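Local coordinates for protein dITP/XTP pyrophosphatase (Coxiella burnetii, PDB 3TQU) that probably hydrolyses non-canonical purine nucleoside triphosphates such as XTP, dITP and ITP to their monophosphates and diphosphate, clearing them from the nucleotide pool, at residues A[96-99]-A[100-103]; A[46-49]-A[50-53]; A[189-192]-A[193-197]; A[84-87]-A[88-92]. All blocks are in the same frame, centred on the assembly; numbering follows the deposited sequence.

Interaction 1 (A[96-99]-A[100-103])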
ATOM      1  N   ALA A  96     -21.936 -10.316  17.028  1.00 30.85           N
ATOM      2  CA  ALA A  96     -23.073  -9.802  16.274  1.00 25.25           C
ATOM      3  C   ALA A  96     -23.177 -10.494  14.921  1.00 23.53           C
ATOM      4  O   ALA A  96     -22.213 -11.090  14.445  1.00 24.19           O
ATOM      5  CB  ALA A  96     -22.955  -8.297  16.092  1.00 24.10           C
ATOM      6  N   THR A  97     -24.352 -10.407  14.305  1.00 19.88           N
ATOM      7  CA  THR A  97     -24.600 -11.028  13.009  1.00 17.07           C
ATOM      8  C   THR A  97     -24.469 -10.016  11.875  1.00 18.43           C
ATOM      9  O   THR A  97     -24.335  -8.816  12.116  1.00 20.29           O
ATOM     10  CB  THR A  97     -26.017 -11.609  12.950  1.00 19.15           C
ATOM     11  OG1 THR A  97     -26.966 -10.552  13.140  1.00 17.29           O
ATOM     12  CG2 THR A  97     -26.211 -12.664  14.037  1.00 20.07           C
ATOM     13  N   ASP A  98     -24.511 -10.505  10.638  1.00 19.24           N
ATOM     14  CA  ASP A  98     -24.500  -9.627   9.473  1.00 16.41           C
ATOM     15  C   ASP A  98     -25.731  -8.732   9.491  1.00 17.99           C
ATOM     16  O   ASP A  98     -25.653  -7.541   9.195  1.00 15.14           O
ATOM     17  CB  ASP A  98     -24.475 -10.438   8.179  1.00 14.03           C
ATOM     18  CG  ASP A  98     -23.135 -11.105   7.929  1.00 18.32           C
ATOM     19  OD1 ASP A  98     -22.154 -10.784   8.641  1.00 15.41           O
ATOM     20  OD2 ASP A  98     -23.063 -11.941   7.001  1.00 18.27           O
ATOM     21  N   ALA A  99     -26.870  -9.319   9.844  1.00 17.92           N
ATOM     22  CA  ALA A  99     -28.124  -8.581   9.924  1.00 19.54           C
ATOM     23  C   ALA A  99     -28.038  -7.425  10.916  1.00 21.11           C
ATOM     24  O   ALA A  99     -28.530  -6.332  10.649  1.00 22.53           O
ATOM     25  CB  ALA A  99     -29.260  -9.516  10.305  1.00 17.65           C
ATOM     26  N   GLU A 100     -27.422  -7.679  12.068  1.00 21.05           N
ATOM     27  CA  GLU A 100     -27.252  -6.653  13.090  1.00 24.49           C
ATOM     28  C   GLU A 100     -26.387  -5.504  12.586  1.00 21.50           C
ATOM     29  O   GLU A 100     -26.715  -4.335  12.784  1.00 21.49           O
ATOM     30  CB  GLU A 100     -26.622  -7.247  14.350  1.00 28.00           C
ATOM     31  CG  GLU A 100     -27.530  -8.173  15.134  1.00 31.13           C
ATOM     32  CD  GLU A 100     -26.869  -8.682  16.398  1.00 34.86           C
ATOM     33  OE1 GLU A 100     -26.853  -7.937  17.400  1.00 40.36           O
ATOM     34  OE2 GLU A 100     -26.354  -9.820  16.387  1.00 31.89           O
ATOM     35  N   ARG A 101     -25.273  -5.848  11.945  1.00 18.33           N
ATOM     36  CA  ARG A 101     -24.361  -4.847  11.403  1.00 17.86           C
ATOM     37  C   ARG A 101     -25.047  -3.980  10.349  1.00 17.81           C
ATOM     38  O   ARG A 101     -24.841  -2.766  10.303  1.00 18.18           O
ATOM     39  CB  ARG A 101     -23.111  -5.514  10.819  1.00 19.98           C
ATOM     40  CG  ARG A 101     -22.121  -5.993  11.874  1.00 22.45           C
ATOM     41  CD  ARG A 101     -20.909  -6.672  11.250  1.00 21.79           C
ATOM     42  NE  ARG A 101     -21.192  -8.053  10.876  1.00 22.80           N
ATOM     43  CZ  ARG A 101     -21.117  -9.082  11.716  1.00 25.31           C
ATOM     44  NH1 ARG A 101     -20.765  -8.882  12.981  1.00 24.70           N
ATOM     45  NH2 ARG A 101     -21.394 -10.308  11.293  1.00 22.21           N
ATOM     46  N   ILE A 102     -25.857  -4.610   9.505  1.00 15.42           N
ATOM     47  CA  ILE A 102     -26.619  -3.893   8.489  1.00 16.49           C
ATOM     48  C   ILE A 102     -27.527  -2.857   9.143  1.00 23.98           C
ATOM     49  O   ILE A 102     -27.635  -1.723   8.672  1.00 25.29           O
ATOM     50  CB  ILE A 102     -27.469  -4.857   7.640  1.00 17.86           C
ATOM     51  CG1 ILE A 102     -26.571  -5.663   6.699  1.00 15.36           C
ATOM     52  CG2 ILE A 102     -28.510  -4.092   6.845  1.00 17.17           C
ATOM     53  CD1 ILE A 102     -27.254  -6.850   6.065  1.00 15.25           C
ATOM     54  N   GLN A 103     -28.170  -3.249  10.237  1.00 25.06           N
ATOM     55  CA  GLN A 103     -29.079  -2.351  10.939  1.00 27.75           C
ATOM     56  C   GLN A 103     -28.350  -1.184  11.593  1.00 26.21           C
ATOM     57  O   GLN A 103     -28.856  -0.063  11.612  1.00 27.32           O
ATOM     58  CB  GLN A 103     -29.910  -3.115  11.972  1.00 32.84           C
ATOM     59  CG  GLN A 103     -31.031  -3.928  11.352  1.00 36.82           C
ATOM     60  CD  GLN A 103     -31.975  -3.070  10.531  1.00 38.81           C
ATOM     61  OE1 GLN A 103     -32.383  -1.992  10.965  1.00 40.30           O
ATOM     62  NE2 GLN A 103     -32.316  -3.536   9.334  1.00 36.59           N
TER
HETATM   63  O   HOH W   1     -19.385  -9.559  15.285  1.00 37.56           O
HETATM   64  O   HOH W   2     -21.271  -7.655   8.011  0.47 15.10           O
HETATM   65  O   HOH W   3     -30.641  -6.231   8.867  1.00 23.17           O

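Interaction 2 (A[46-49]-A[50-53])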
ATOM      1  N   GLY A  46      -4.173  -2.553  12.956  1.00 15.11           N
ATOM      2  CA  GLY A  46      -3.963  -1.393  12.108  1.00 18.56           C
ATOM      3  C   GLY A  46      -5.207  -0.546  11.913  1.00 19.82           C
ATOM      4  O   GLY A  46      -6.327  -1.014  12.111  1.00 21.43           O
ATOM      5  N   SER A  47      -5.011   0.710  11.522  1.00  8.92           N
ATOM      6  CA  SER A  47      -6.131   1.611  11.268  1.00 10.69           C
ATOM      7  C   SER A  47      -6.451   1.724   9.779  1.00  8.70           C
ATOM      8  O   SER A  47      -7.409   2.386   9.396  1.00 12.88           O
ATOM      9  CB  SER A  47      -5.865   2.990  11.868  1.00 18.60           C
ATOM     10  OG  SER A  47      -5.845   2.906  13.284  1.00 24.16           O
ATOM     11  N   THR A  48      -5.645   1.065   8.951  1.00 11.61           N
ATOM     12  CA  THR A  48      -5.910   0.969   7.519  1.00 11.82           C
ATOM     13  C   THR A  48      -5.922  -0.493   7.091  1.00  8.61           C
ATOM     14  O   THR A  48      -5.273  -1.334   7.715  1.00 10.72           O
ATOM     15  CB  THR A  48      -4.826   1.673   6.690  1.00 12.68           C
ATOM     16  OG1 THR A  48      -3.563   1.033   6.917  1.00 14.95           O
ATOM     17  CG2 THR A  48      -4.729   3.144   7.061  1.00 11.63           C
ATOM     18  N   PHE A  49      -6.646  -0.790   6.016  1.00  9.49           N
ATOM     19  CA  PHE A  49      -6.673  -2.144   5.476  1.00 12.47           C
ATOM     20  C   PHE A  49      -5.263  -2.606   5.125  1.00 12.60           C
ATOM     21  O   PHE A  49      -4.879  -3.743   5.413  1.00  9.57           O
ATOM     22  CB  PHE A  49      -7.584  -2.231   4.246  1.00 12.94           C
ATOM     23  CG  PHE A  49      -8.983  -1.747   4.492  1.00 14.14           C
ATOM     24  CD1 PHE A  49      -9.805  -2.397   5.401  1.00 14.18           C
ATOM     25  CD2 PHE A  49      -9.482  -0.645   3.809  1.00  7.09           C
ATOM     26  CE1 PHE A  49     -11.094  -1.950   5.632  1.00 12.90           C
ATOM     27  CE2 PHE A  49     -10.768  -0.198   4.034  1.00  9.77           C
ATOM     28  CZ  PHE A  49     -11.577  -0.851   4.947  1.00 11.75           C
ATOM     29  N   VAL A  50      -4.483  -1.719   4.517  1.00 12.48           N
ATOM     30  CA  VAL A  50      -3.141  -2.089   4.084  1.00 11.53           C
ATOM     31  C   VAL A  50      -2.263  -2.499   5.267  1.00 10.46           C
ATOM     32  O   VAL A  50      -1.497  -3.454   5.173  1.00 10.68           O
ATOM     33  CB  VAL A  50      -2.466  -0.970   3.263  1.00 15.94           C
ATOM     34  CG1 VAL A  50      -2.358   0.300   4.080  1.00 17.82           C
ATOM     35  CG2 VAL A  50      -1.100  -1.420   2.779  1.00 17.91           C
ATOM     36  N   GLU A  51      -2.388  -1.792   6.385  1.00  8.19           N
ATOM     37  CA  GLU A  51      -1.636  -2.147   7.588  1.00 10.59           C
ATOM     38  C   GLU A  51      -1.985  -3.545   8.106  1.00 11.15           C
ATOM     39  O   GLU A  51      -1.107  -4.301   8.524  1.00 12.10           O
ATOM     40  CB  GLU A  51      -1.843  -1.104   8.690  1.00  9.97           C
ATOM     41  CG  GLU A  51      -1.029   0.168   8.477  1.00 11.83           C
ATOM     42  CD  GLU A  51      -1.404   1.271   9.442  1.00 13.75           C
ATOM     43  OE1 GLU A  51      -2.591   1.649   9.470  1.00 16.84           O
ATOM     44  OE2 GLU A  51      -0.517   1.758  10.174  1.00 12.68           O
ATOM     45  N   ASN A  52      -3.267  -3.882   8.086  1.00  9.85           N
ATOM     46  CA  ASN A  52      -3.701  -5.195   8.545  1.00 11.38           C
ATOM     47  C   ASN A  52      -3.274  -6.296   7.580  1.00 13.41           C
ATOM     48  O   ASN A  52      -2.854  -7.378   7.999  1.00  7.75           O
ATOM     49  CB  ASN A  52      -5.213  -5.214   8.773  1.00 11.93           C
ATOM     50  CG  ASN A  52      -5.622  -4.441  10.014  1.00 14.68           C
ATOM     51  OD1 ASN A  52      -4.900  -4.425  11.013  1.00 17.82           O
ATOM     52  ND2 ASN A  52      -6.783  -3.795   9.957  1.00 15.26           N
ATOM     53  N   ALA A  53      -3.370  -6.007   6.286  1.00  7.40           N
ATOM     54  CA  ALA A  53      -2.936  -6.947   5.261  1.00 11.73           C
ATOM     55  C   ALA A  53      -1.465  -7.291   5.453  1.00 11.94           C
ATOM     56  O   ALA A  53      -1.073  -8.457   5.375  1.00 12.91           O
ATOM     57  CB  ALA A  53      -3.174  -6.369   3.867  1.00 10.48           C
TER
HETATM   58  O   HOH W   4      -7.736  -2.836  13.133  0.87 16.38           O
HETATM   59  O   HOH W   5      -2.218   1.402  12.559  1.00 25.70           O

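Interaction 3 (A[189-192]-A[193-197])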
ATOM      1  N   ALA A 189      -8.958  -6.353  -7.020  1.00 13.15           N
ATOM      2  CA  ALA A 189      -7.685  -6.622  -6.367  1.00 10.61           C
ATOM      3  C   ALA A 189      -7.052  -7.880  -6.960  1.00 12.12           C
ATOM      4  O   ALA A 189      -5.865  -7.895  -7.295  1.00 10.24           O
ATOM      5  CB  ALA A 189      -7.876  -6.771  -4.865  1.00 10.49           C
ATOM      6  N   LEU A 190      -7.856  -8.931  -7.104  1.00 11.80           N
ATOM      7  CA  LEU A 190      -7.360 -10.203  -7.615  1.00 11.21           C
ATOM      8  C   LEU A 190      -6.845 -10.094  -9.050  1.00 15.41           C
ATOM      9  O   LEU A 190      -5.850 -10.728  -9.406  1.00 15.63           O
ATOM     10  CB  LEU A 190      -8.436 -11.288  -7.510  1.00 11.62           C
ATOM     11  CG  LEU A 190      -8.756 -11.778  -6.097  1.00 13.29           C
ATOM     12  CD1 LEU A 190      -9.896 -12.785  -6.108  1.00 14.65           C
ATOM     13  CD2 LEU A 190      -7.519 -12.388  -5.464  1.00 11.60           C
ATOM     14  N   GLU A 191      -7.515  -9.294  -9.871  1.00 16.09           N
ATOM     15  CA  GLU A 191      -7.073  -9.116 -11.250  1.00 19.48           C
ATOM     16  C   GLU A 191      -5.755  -8.341 -11.309  1.00 17.24           C
ATOM     17  O   GLU A 191      -4.904  -8.626 -12.148  1.00 16.55           O
ATOM     18  CB  GLU A 191      -8.157  -8.457 -12.112  1.00 26.51           C
ATOM     19  CG  GLU A 191      -8.589  -7.073 -11.668  1.00 34.85           C
ATOM     20  CD  GLU A 191      -7.793  -5.958 -12.327  1.00 43.14           C
ATOM     21  OE1 GLU A 191      -8.054  -4.780 -12.010  1.00 42.93           O
ATOM     22  OE2 GLU A 191      -6.913  -6.257 -13.164  1.00 46.55           O
ATOM     23  N   GLN A 192      -5.587  -7.378 -10.405  1.00 18.55           N
ATOM     24  CA  GLN A 192      -4.327  -6.645 -10.286  1.00 16.53           C
ATOM     25  C   GLN A 192      -3.208  -7.605  -9.901  1.00 13.70           C
ATOM     26  O   GLN A 192      -2.112  -7.559 -10.464  1.00 10.26           O
ATOM     27  CB  GLN A 192      -4.439  -5.543  -9.229  1.00 19.35           C
ATOM     28  CG  GLN A 192      -5.478  -4.469  -9.525  1.00 22.97           C
ATOM     29  CD  GLN A 192      -5.626  -3.482  -8.379  1.00 25.68           C
ATOM     30  OE1 GLN A 192      -4.724  -3.336  -7.554  1.00 26.27           O
ATOM     31  NE2 GLN A 192      -6.768  -2.807  -8.319  1.00 23.52           N
ATOM     32  N   LEU A 193      -3.496  -8.469  -8.931  1.00 13.24           N
ATOM     33  CA  LEU A 193      -2.554  -9.489  -8.483  1.00 13.52           C
ATOM     34  C   LEU A 193      -2.190 -10.453  -9.613  1.00 17.53           C
ATOM     35  O   LEU A 193      -1.018 -10.774  -9.815  1.00 20.61           O
ATOM     36  CB  LEU A 193      -3.137 -10.277  -7.305  1.00 14.42           C
ATOM     37  CG  LEU A 193      -2.263 -11.406  -6.751  1.00 14.49           C
ATOM     38  CD1 LEU A 193      -1.032 -10.835  -6.069  1.00 13.55           C
ATOM     39  CD2 LEU A 193      -3.054 -12.271  -5.785  1.00 16.74           C
ATOM     40  N   SER A 194      -3.200 -10.916 -10.344  1.00 15.52           N
ATOM     41  CA  SER A 194      -2.975 -11.849 -11.444  1.00 15.42           C
ATOM     42  C   SER A 194      -2.082 -11.236 -12.515  1.00 16.38           C
ATOM     43  O   SER A 194      -1.181 -11.891 -13.035  1.00 18.25           O
ATOM     44  CB  SER A 194      -4.301 -12.278 -12.066  1.00 19.63           C
ATOM     45  OG  SER A 194      -4.077 -13.189 -13.126  1.00 22.29           O
ATOM     46  N   THR A 195      -2.345  -9.981 -12.852  1.00 18.47           N
ATOM     47  CA  THR A 195      -1.546  -9.289 -13.852  1.00 20.06           C
ATOM     48  C   THR A 195      -0.067  -9.308 -13.474  1.00 22.61           C
ATOM     49  O   THR A 195       0.795  -9.581 -14.311  1.00 26.18           O
ATOM     50  CB  THR A 195      -2.019  -7.835 -14.044  1.00 20.00           C
ATOM     51  OG1 THR A 195      -3.339  -7.833 -14.603  1.00 20.67           O
ATOM     52  CG2 THR A 195      -1.081  -7.090 -14.982  1.00 20.95           C
ATOM     53  N   VAL A 196       0.223  -9.026 -12.207  1.00 17.69           N
ATOM     54  CA  VAL A 196       1.604  -8.993 -11.742  1.00 19.13           C
ATOM     55  C   VAL A 196       2.224 -10.386 -11.735  1.00 21.29           C
ATOM     56  O   VAL A 196       3.344 -10.577 -12.205  1.00 25.88           O
ATOM     57  CB  VAL A 196       1.715  -8.365 -10.339  1.00 20.10           C
ATOM     58  CG1 VAL A 196       3.148  -8.454  -9.828  1.00 21.43           C
ATOM     59  CG2 VAL A 196       1.241  -6.918 -10.369  1.00 16.07           C
ATOM     60  N   LEU A 197       1.488 -11.362 -11.214  1.00 15.37           N
ATOM     61  CA  LEU A 197       1.999 -12.724 -11.117  1.00 16.71           C
ATOM     62  C   LEU A 197       2.181 -13.360 -12.492  1.00 18.40           C
ATOM     63  O   LEU A 197       3.172 -14.042 -12.742  1.00 21.65           O
ATOM     64  CB  LEU A 197       1.082 -13.581 -10.245  1.00 18.18           C
ATOM     65  CG  LEU A 197       1.110 -13.237  -8.756  1.00 21.06           C
ATOM     66  CD1 LEU A 197       0.152 -14.116  -7.970  1.00 22.32           C
ATOM     67  CD2 LEU A 197       2.530 -13.365  -8.216  1.00 19.03           C
TER
HETATM   68  O   HOH W   6      -4.134  -5.115 -13.700  1.00 34.41           O

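Interaction 4 (A[84-87]-A[88-92])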
ATOM      1  N   PRO A  84     -17.736   1.920   8.487  1.00 16.78           N
ATOM      2  CA  PRO A  84     -17.066   1.239   9.602  1.00 16.08           C
ATOM      3  C   PRO A  84     -15.583   0.974   9.348  1.00 14.35           C
ATOM      4  O   PRO A  84     -14.855   0.690  10.298  1.00 15.61           O
ATOM      5  CB  PRO A  84     -17.836  -0.081   9.715  1.00 16.57           C
ATOM      6  CG  PRO A  84     -18.357  -0.327   8.345  1.00 16.78           C
ATOM      7  CD  PRO A  84     -18.679   1.030   7.786  1.00 18.05           C
ATOM      8  N   GLY A  85     -15.150   1.060   8.095  1.00 12.36           N
ATOM      9  CA  GLY A  85     -13.745   0.889   7.754  1.00 11.26           C
ATOM     10  C   GLY A  85     -13.131  -0.396   8.281  1.00 14.63           C
ATOM     11  O   GLY A  85     -13.629  -1.487   8.004  1.00 14.30           O
ATOM     12  N   VAL A  86     -12.044  -0.273   9.038  1.00 16.95           N
ATOM     13  CA  VAL A  86     -11.375  -1.449   9.586  1.00 14.71           C
ATOM     14  C   VAL A  86     -12.187  -2.076  10.717  1.00 19.66           C
ATOM     15  O   VAL A  86     -11.864  -3.159  11.200  1.00 22.81           O
ATOM     16  CB  VAL A  86      -9.936  -1.137  10.063  1.00 19.02           C
ATOM     17  CG1 VAL A  86      -9.051  -0.783   8.874  1.00 18.27           C
ATOM     18  CG2 VAL A  86      -9.930  -0.021  11.096  1.00 21.25           C
ATOM     19  N   PHE A  87     -13.246  -1.386  11.130  1.00 21.44           N
ATOM     20  CA  PHE A  87     -14.160  -1.906  12.140  1.00 22.03           C
ATOM     21  C   PHE A  87     -15.407  -2.487  11.482  1.00 21.63           C
ATOM     22  O   PHE A  87     -16.429  -2.673  12.139  1.00 22.76           O
ATOM     23  CB  PHE A  87     -14.556  -0.806  13.128  1.00 21.89           C
ATOM     24  CG  PHE A  87     -13.385  -0.144  13.792  1.00 23.32           C
ATOM     25  CD1 PHE A  87     -12.860  -0.650  14.969  1.00 27.27           C
ATOM     26  CD2 PHE A  87     -12.802   0.982  13.233  1.00 24.47           C
ATOM     27  CE1 PHE A  87     -11.776  -0.042  15.580  1.00 28.08           C
ATOM     28  CE2 PHE A  87     -11.719   1.594  13.838  1.00 28.03           C
ATOM     29  CZ  PHE A  87     -11.207   1.081  15.014  1.00 27.43           C
ATOM     30  N   SER A  88     -15.318  -2.766  10.184  1.00 22.13           N
ATOM     31  CA  SER A  88     -16.448  -3.316   9.433  1.00 19.49           C
ATOM     32  C   SER A  88     -17.040  -4.547  10.116  1.00 19.95           C
ATOM     33  O   SER A  88     -18.259  -4.689  10.208  1.00 18.70           O
ATOM     34  CB  SER A  88     -16.039  -3.667   7.996  1.00 16.05           C
ATOM     35  OG  SER A  88     -15.955  -2.510   7.171  1.00 10.53           O
ATOM     36  N   SER A  89     -16.174  -5.434  10.594  1.00 23.44           N
ATOM     37  CA  SER A  89     -16.626  -6.671  11.223  1.00 27.72           C
ATOM     38  C   SER A  89     -17.032  -6.469  12.685  1.00 29.16           C
ATOM     39  O   SER A  89     -17.790  -7.267  13.239  1.00 30.05           O
ATOM     40  CB  SER A  89     -15.542  -7.746  11.123  1.00 27.74           C
ATOM     41  OG  SER A  89     -14.359  -7.338  11.790  1.00 27.33           O
ATOM     42  N   ARG A  90     -16.533  -5.399  13.297  1.00 29.30           N
ATOM     43  CA  ARG A  90     -16.763  -5.142  14.719  1.00 29.23           C
ATOM     44  C   ARG A  90     -17.835  -4.081  14.959  1.00 28.20           C
ATOM     45  O   ARG A  90     -18.141  -3.742  16.103  1.00 29.29           O
ATOM     46  CB  ARG A  90     -15.461  -4.699  15.390  1.00 30.86           C
ATOM     47  CG  ARG A  90     -14.415  -5.793  15.533  1.00 34.33           C
ATOM     48  CD  ARG A  90     -13.079  -5.214  15.988  1.00 36.92           C
ATOM     49  NE  ARG A  90     -12.424  -4.456  14.924  1.00 36.76           N
ATOM     50  CZ  ARG A  90     -11.324  -3.727  15.090  1.00 38.17           C
ATOM     51  NH1 ARG A  90     -10.751  -3.645  16.283  1.00 41.36           N
ATOM     52  NH2 ARG A  90     -10.800  -3.073  14.063  1.00 37.28           N
ATOM     53  N   TYR A  91     -18.412  -3.574  13.876  1.00 26.36           N
ATOM     54  CA  TYR A  91     -19.261  -2.388  13.931  1.00 28.53           C
ATOM     55  C   TYR A  91     -20.468  -2.499  14.866  1.00 31.81           C
ATOM     56  O   TYR A  91     -20.906  -1.500  15.437  1.00 33.86           O
ATOM     57  CB  TYR A  91     -19.715  -2.001  12.522  1.00 29.17           C
ATOM     58  CG  TYR A  91     -20.248  -0.593  12.417  1.00 30.84           C
ATOM     59  CD1 TYR A  91     -19.459   0.496  12.766  1.00 31.54           C
ATOM     60  CD2 TYR A  91     -21.533  -0.349  11.953  1.00 32.19           C
ATOM     61  CE1 TYR A  91     -19.937   1.785  12.667  1.00 32.61           C
ATOM     62  CE2 TYR A  91     -22.020   0.938  11.848  1.00 32.87           C
ATOM     63  CZ  TYR A  91     -21.218   2.002  12.207  1.00 32.21           C
ATOM     64  OH  TYR A  91     -21.700   3.284  12.104  1.00 33.02           O
ATOM     65  N   ALA A  92     -21.006  -3.704  15.024  1.00 30.29           N
ATOM     66  CA  ALA A  92     -22.177  -3.896  15.878  1.00 28.63           C
ATOM     67  C   ALA A  92     -21.849  -4.692  17.139  1.00 27.62           C
ATOM     68  O   ALA A  92     -22.708  -5.373  17.690  1.00 27.22           O
ATOM     69  CB  ALA A  92     -23.304  -4.569  15.098  1.00 25.74           C
TER
HETATM   70  O   HOH W   7     -13.278  -5.423   9.710  0.70 14.54           O
HETATM   71  O   HOH W   8     -13.328  -5.066  12.496  0.87 14.65           O

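Interaction 1 (A[96-99]-A[100-103])
Thr97 and Glu100 form a capping box at the start of helix 98-112. Thr97 is the N-cap. Its OG1 sits between its own backbone N and carbonyl carbon (chi1 61°), which aims the hydroxyl at the first turn. There Thr97 OG1 accepts from Glu100 N at 3.1 Å. Glu100 answers in the other direction. Its CG lies beside its own backbone N, and the chain then runs out straight, which brings Glu100 OE2 to 2.9 Å from Thr97 N. The N-H meets OE2 from above the carboxylate plane. The two side chains cross at about a right angle, with Glu100 CG only 3.2 Å from Thr97 OG1.

Arg101 binds the Asp98 carboxylate and, weakly, the Ala96 carbonyl. Its chain bends at chi3 (-80°) and folds the guanidinium back over the backbone. Thr97 O lies beneath one face, near its centre. Arg101 NH2 gives an almost straight bond to Asp98 OD1 at 2.8 Å, with the oxygen in the guanidinium plane. OD1 is met on its anti side, and the two planar groups are 73° apart, so this salt bridge is single and not a flat two-pronged pair. NH1 and NH2 both reach Ala96 O. A water bound to Arg101 NE lies at the guanidinium edge.

Asp98 OD2 accepts from the backbone N of Gly158, a predicted substrate-binding residue. The carboxylate therefore ties the first turn of the helix to that loop. Two acidic side chains at this N-terminus would also be expected to interact well with the helix dipole.

Interaction 2 (A[46-49]-A[50-53])
Glu51 OE1 is gripped from several directions. Thr48 OG1 donates to Glu51 OE1 at 2.8 Å, on the anti side and somewhat out of the carboxylate plane. Thr48 N and Ser47 N add two weak bonds. Arg58 of the second subunit makes a salt bridge to the same oxygen.

Thr48 and Glu51 form a capping box at the start of helix 49-64. Thr48 OG1 stands between its own N and carbonyl carbon (chi1 62°). From there Thr48 OG1 accepts from Glu51 N at 3.1 Å. The return bond of the box, from Thr48 N, is the weak one, and the Thr48 hydroxyl makes the shorter link to OE1. The Glu51 chain leaves beside its backbone N and stays extended, which carries its carboxylate back over the N-cap. Val50 CG1 packs against Thr48 OG1 at 3.2 Å.

One residue further on, Asn52 turns its amide toward the preceding loop. Asn52 OD1 takes the N-H of Gly46 N at 2.8 Å, with the donor tilted 25° from the carbonyl plane. ND2 is bonded to Asp72, a ligand of the bound calcium and the predicted proton acceptor. Asn52 thus acts as a second-shell residue that links the loop to the metal site.

Thr48 OG1 serves as donor and acceptor at once, and the carboxylate is shared between cap and subunit interface. The basic partner and the donors around it would probably favour a charged Glu51.

Interaction 3 (A[189-192]-A[193-197])
Thr195 OG1 lies beside its own backbone N (chi1 -66°), and this turns the hydroxyl back along the helix toward Glu191 O. Thr195 OG1 is 3.0 Å from Glu191 O. Thr195 N donates to Glu191 O, also at 3.0 Å. Glu191 takes a less common shape for a helix. Its CG stands between N and the carbonyl carbon (chi1 61°), and the chain bends again at chi2. The carboxylate then runs side by side with Thr195, pointing the same way. The nearest approach of the two side chains, Glu191 OE2 to Thr195 OG1, is 4.2 Å. A water bridges them. This water donates to Glu191 OE2 at 3.1 Å and lies 3.0 Å from Thr195 OG1.

These residues sit on the outer side of helix 185-199, which packs on the central mixed sheet of this Ham1-family fold. The inner side is apolar. Leu190 CD2 and Leu193 CD2 come to 4.5 Å, a loose touch. Both leucines also lie on Met20 of helix 14-23. Leu193 further packs on Leu137 and Cys139 of strand 137-147, while Ala189 and Leu190 rest on strand 118-128.

Gln192 extends from the helix toward strand 137-147, where its NE2 donates to His140 O. The backbone is regular through the segment. Leu193 N reaches Ala189 O at 2.9 Å, and Val196 N bonds Gln192 O, against which Val196 CG2 packs at 3.4 Å.

Interaction 4 (A[84-87]-A[88-92])
From Pro84, which follows a cis peptide bond, the backbone turns through Gly85 at positive phi (53°) and winds tightly on to Tyr91, with Ser88 N bonded to Gly85 O and Arg90 N to Phe87 O. This is the loop between strand 68-77 and helix 98-112 of the Ham1 fold, close to the bound calcium.

Ser88 uses its hydroxyl to hold the turn. Its OG lies beside its own backbone N (chi1 -77°). Ser88 OG donates to Gly85 O at 2.7 Å, in the carbonyl plane and on a lone pair. Ser88 N reaches the same oxygen from above that plane, so the carbonyl takes two bonds from one residue. OG also accepts from Leu75 N, which pins the turn to strand 68-77.

Pro84 packs its ring on Ser88 and Tyr91. Pro84 CB comes within 3.5 Å of Tyr91 CD1, and Pro84 CG within 3.5 Å of Ser88 OG. The Tyr91 ring packs on Val105 and Ala108 of helix 98-112, and Lys104 makes a cation-pi contact with it.

Arg90 bends at chi3 and swings its guanidinium across Phe87. The ring and guanidinium planes are 22° apart. Phe87 CD1 lies 3.3 Å from Arg90 NH2, over one guanidinium face and offset toward its rim. The same NH2 gives a nearly straight bond to Val86 O, which lies in the guanidinium plane, but it comes from above the Val86 carbonyl plane. A water at this edge accepts from Arg90 NE at 2.7 Å and donates to Val86 O, also at 2.7 Å.

Interactions 1 and 2 are both capping boxes, but in different settings. Interaction 1 caps helix 98-112 at the surface. Interaction 2 caps helix 49-64 in a buried place at the dimer interface, beside the metal site. Interaction 4, partly buried, lies between them and touches both: Arg101 packs on Ser88, Ser89 and Ala92, while Val86 and Gly85 meet Ser47, Thr48 and Phe49. Interactions 2 and 4 also reach the second subunit. Interaction 3 stands apart, across the chain's centre from interactions 1 and 4, their centres about 32 Å and 26 Å away. It lies mid-helix, so ordinary helical bonds and apolar packing replace capping.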